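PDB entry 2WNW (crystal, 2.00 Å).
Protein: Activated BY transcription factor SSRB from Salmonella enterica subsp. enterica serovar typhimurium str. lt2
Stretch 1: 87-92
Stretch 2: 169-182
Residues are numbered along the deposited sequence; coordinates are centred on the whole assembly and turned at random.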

# COMPACT_ATOMS: atom_id res chain seq x y z
N ARG A 87 12.00 -4.98 24.34
CA ARG A 87 11.49 -6.34 24.48
C ARG A 87 12.62 -7.12 25.13
O ARG A 87 13.79 -6.86 24.88
N MET A 88 12.25 -8.06 25.99
CA MET A 88 13.23 -8.88 26.69
C MET A 88 12.67 -10.28 26.87
O MET A 88 11.45 -10.48 26.89
N PRO A 89 13.55 -11.28 27.01
CA PRO A 89 13.13 -12.67 27.18
C PRO A 89 12.85 -13.14 28.60
O PRO A 89 13.54 -12.74 29.55
N ILE A 90 11.82 -13.97 28.73
CA ILE A 90 11.45 -14.59 30.00
C ILE A 90 12.15 -15.95 29.85
O ILE A 90 11.69 -16.81 29.09
N GLN A 91 13.26 -16.10 30.56
CA GLN A 91 14.13 -17.27 30.51
C GLN A 91 14.97 -17.12 29.23
O GLN A 91 14.85 -16.12 28.52
N SER A 92 15.81 -18.10 28.92
CA SER A 92 16.69 -18.00 27.76
C SER A 92 16.11 -17.99 26.35
O SER A 92 15.05 -18.56 26.08
N ASP A 169 1.27 -23.72 36.25
CA ASP A 169 2.62 -23.55 36.77
C ASP A 169 3.47 -22.58 35.95
O ASP A 169 4.24 -21.80 36.51
N TRP A 170 3.34 -22.63 34.62
CA TRP A 170 4.11 -21.74 33.76
C TRP A 170 3.60 -20.31 33.96
O TRP A 170 4.39 -19.37 34.05
N ALA A 171 2.28 -20.15 34.05
CA ALA A 171 1.71 -18.83 34.26
C ALA A 171 2.21 -18.28 35.60
O ALA A 171 2.52 -17.09 35.70
N ASP A 172 2.29 -19.13 36.62
CA ASP A 172 2.76 -18.70 37.93
C ASP A 172 4.22 -18.25 37.87
O ASP A 172 4.62 -17.32 38.57
N ILE A 173 5.03 -18.94 37.07
CA ILE A 173 6.44 -18.56 36.94
C ILE A 173 6.54 -17.18 36.31
O ILE A 173 7.35 -16.36 36.74
N ILE A 174 5.72 -16.94 35.29
CA ILE A 174 5.73 -15.64 34.61
C ILE A 174 5.35 -14.53 35.58
O ILE A 174 5.91 -13.44 35.53
N ILE A 175 4.41 -14.80 36.47
CA ILE A 175 4.02 -13.80 37.46
C ILE A 175 5.21 -13.52 38.38
O ILE A 175 5.51 -12.36 38.69
N ASN A 176 5.91 -14.57 38.81
CA ASN A 176 7.07 -14.36 39.68
C ASN A 176 8.18 -13.61 38.96
O ASN A 176 8.94 -12.86 39.57
N TYR A 177 8.27 -13.81 37.65
CA TYR A 177 9.25 -13.10 36.83
C TYR A 177 8.91 -11.61 36.95
O TYR A 177 9.78 -10.78 37.19
N LEU A 178 7.62 -11.29 36.79
CA LEU A 178 7.17 -9.91 36.88
C LEU A 178 7.41 -9.31 38.27
O LEU A 178 7.83 -8.16 38.39
N LEU A 179 7.15 -10.09 39.32
CA LEU A 179 7.37 -9.61 40.69
C LEU A 179 8.86 -9.40 40.94
O LEU A 179 9.26 -8.41 41.56
N GLU A 180 9.67 -10.33 40.45
CA GLU A 180 11.12 -10.26 40.59
C GLU A 180 11.65 -8.97 39.97
O GLU A 180 12.41 -8.23 40.60
N TYR A 181 11.25 -8.70 38.73
CA TYR A 181 11.70 -7.48 38.07
C TYR A 181 11.18 -6.21 38.74
O TYR A 181 11.89 -5.22 38.82
N ARG A 182 9.94 -6.25 39.24
CA ARG A 182 9.39 -5.07 39.90
C ARG A 182 10.20 -4.74 41.16
O ARG A 182 10.37 -3.57 41.51

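What anchors the strand against the helix? I90 does, with the largest covered area of any residue here. Its CA-to-CB bond points toward the helix, and with chi1 m and chi2 t the chain reaches three helix residues. I90 CG1 lies 3.9 Å from the centroid of the Y177 ring, almost on the ring normal, a CH-pi contact over the face. I90 CD1 sits 4.2 Å from I174 CG2, and I90 CG2 lies 4.2 Å from W170 CH2.

How does Y177 meet the strand? It also points toward its partner; chi1 t and chi2 of 86° turn one face of its ring to I90 CG1 and carry the hydroxyl on to M88, where Y177 OH is 3.5 Å from M88 CE. M88, chi1 p and then t, t, continues to Y181 (m), with M88 CE 4.0 Å from Y181 CD1.

Where are the polar groups satisfied? No direct hydrogen bond joins the stretches, but one water bridges them. It donates to P89 O at 2.7 Å and to Y181 OH at 3.0 Å, and is hydrogen-bonded to Y177 OH at 2.7 Å.

What closes the other end? W170, chi1 t, starts sideways, yet its ring end comes nearer, meeting I90 and Q91. The latter (m, t) likewise leaves its backbone sideways and reaches W170 with its end.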

# COMPACT_ATOMS: atom_id res chain seq x y z
CB ARG A 87 11.14 -6.93 23.11
CG ARG A 87 10.60 -8.37 23.15
CD ARG A 87 9.73 -8.65 21.91
NE ARG A 87 9.27 -10.03 21.80
CZ ARG A 87 9.88 -10.98 21.09
NH1 ARG A 87 10.99 -10.71 20.42
NH2 ARG A 87 9.36 -12.20 21.02
CB MET A 88 13.59 -8.25 28.03
CG MET A 88 12.39 -7.88 28.89
SD MET A 88 12.86 -6.66 30.12
CE MET A 88 11.34 -6.51 31.07
CB PRO A 89 14.28 -13.44 26.56
CG PRO A 89 15.46 -12.64 27.02
CD PRO A 89 15.00 -11.21 26.77
CB ILE A 90 9.91 -14.76 30.11
CG1 ILE A 90 9.25 -13.38 30.11
CG2 ILE A 90 9.55 -15.54 31.37
CD1 ILE A 90 7.72 -13.41 30.14
CB GLN A 91 13.34 -18.59 30.53
CG GLN A 91 12.47 -18.73 31.79
CD GLN A 91 12.02 -20.15 32.08
OE1 GLN A 91 11.70 -20.92 31.17
NE2 GLN A 91 11.98 -20.49 33.36
CB SER A 92 17.74 -19.12 27.84
OG SER A 92 17.12 -20.39 27.83
CB ASP A 169 3.33 -24.90 36.86
CG ASP A 169 2.66 -25.85 37.85
OD1 ASP A 169 2.33 -25.41 38.96
OD2 ASP A 169 2.48 -27.04 37.51
CB TRP A 170 3.95 -22.15 32.29
CG TRP A 170 4.72 -21.32 31.27
CD1 TRP A 170 4.28 -20.96 30.03
CD2 TRP A 170 6.06 -20.80 31.40
NE1 TRP A 170 5.26 -20.25 29.37
CE2 TRP A 170 6.36 -20.14 30.18
CE3 TRP A 170 7.03 -20.83 32.41
CZ2 TRP A 170 7.59 -19.51 29.95
CZ3 TRP A 170 8.26 -20.20 32.18
CH2 TRP A 170 8.52 -19.55 30.95
CB ALA A 171 0.19 -18.91 34.26
CB ASP A 172 2.61 -19.81 38.98
CG ASP A 172 1.16 -20.02 39.39
OD1 ASP A 172 0.35 -19.09 39.24
OD2 ASP A 172 0.85 -21.13 39.88
CB ILE A 173 7.22 -19.56 36.07
CG1 ILE A 173 7.35 -20.90 36.81
CG2 ILE A 173 8.60 -18.99 35.73
CD1 ILE A 173 8.11 -21.94 36.04
CB ILE A 174 4.77 -15.64 33.39
CG1 ILE A 174 5.32 -16.58 32.31
CG2 ILE A 174 4.63 -14.23 32.83
CD1 ILE A 174 4.39 -16.79 31.13
CB ILE A 175 2.82 -14.27 38.31
CG1 ILE A 175 1.57 -14.39 37.43
CG2 ILE A 175 2.57 -13.28 39.45
CD1 ILE A 175 1.09 -13.07 36.84
CB ASN A 176 7.58 -15.69 40.23
CG ASN A 176 6.84 -16.11 41.49
OD1 ASN A 176 5.93 -16.93 41.44
ND2 ASN A 176 7.22 -15.52 42.62
CB TYR A 177 9.12 -13.55 35.37
CG TYR A 177 9.74 -12.61 34.36
CD1 TYR A 177 11.09 -12.68 34.03
CD2 TYR A 177 8.96 -11.63 33.73
CE1 TYR A 177 11.66 -11.82 33.10
CE2 TYR A 177 9.52 -10.75 32.80
CZ TYR A 177 10.86 -10.85 32.49
OH TYR A 177 11.41 -10.00 31.56
CB LEU A 178 5.68 -9.81 36.53
CG LEU A 178 5.29 -10.12 35.08
CD1 LEU A 178 3.77 -10.11 34.94
CD2 LEU A 178 5.91 -9.08 34.15
CB LEU A 179 6.81 -10.61 41.70
CG LEU A 179 5.30 -10.81 41.63
CD1 LEU A 179 4.88 -11.90 42.60
CD2 LEU A 179 4.60 -9.50 41.97
CB GLU A 180 11.75 -11.48 39.91
CG GLU A 180 13.23 -11.35 39.53
CD GLU A 180 14.14 -11.09 40.72
OE1 GLU A 180 13.76 -11.44 41.86
OE2 GLU A 180 15.24 -10.55 40.50
CB TYR A 181 11.31 -7.52 36.58
CG TYR A 181 12.31 -8.27 35.72
CD1 TYR A 181 12.87 -7.68 34.59
CD2 TYR A 181 12.72 -9.56 36.06
CE1 TYR A 181 13.83 -8.35 33.83
CE2 TYR A 181 13.68 -10.23 35.31
CZ TYR A 181 14.23 -9.63 34.20
OH TYR A 181 15.18 -10.29 33.46
CB ARG A 182 7.91 -5.29 40.25
CG ARG A 182 7.22 -4.02 40.74
CD ARG A 182 5.70 -4.11 40.63
NE ARG A 182 5.13 -5.11 41.53
CZ ARG A 182 3.83 -5.36 41.62
NH1 ARG A 182 2.97 -4.69 40.86
NH2 ARG A 182 3.38 -6.28 42.47
O HOH W 1 14.01 -10.36 30.74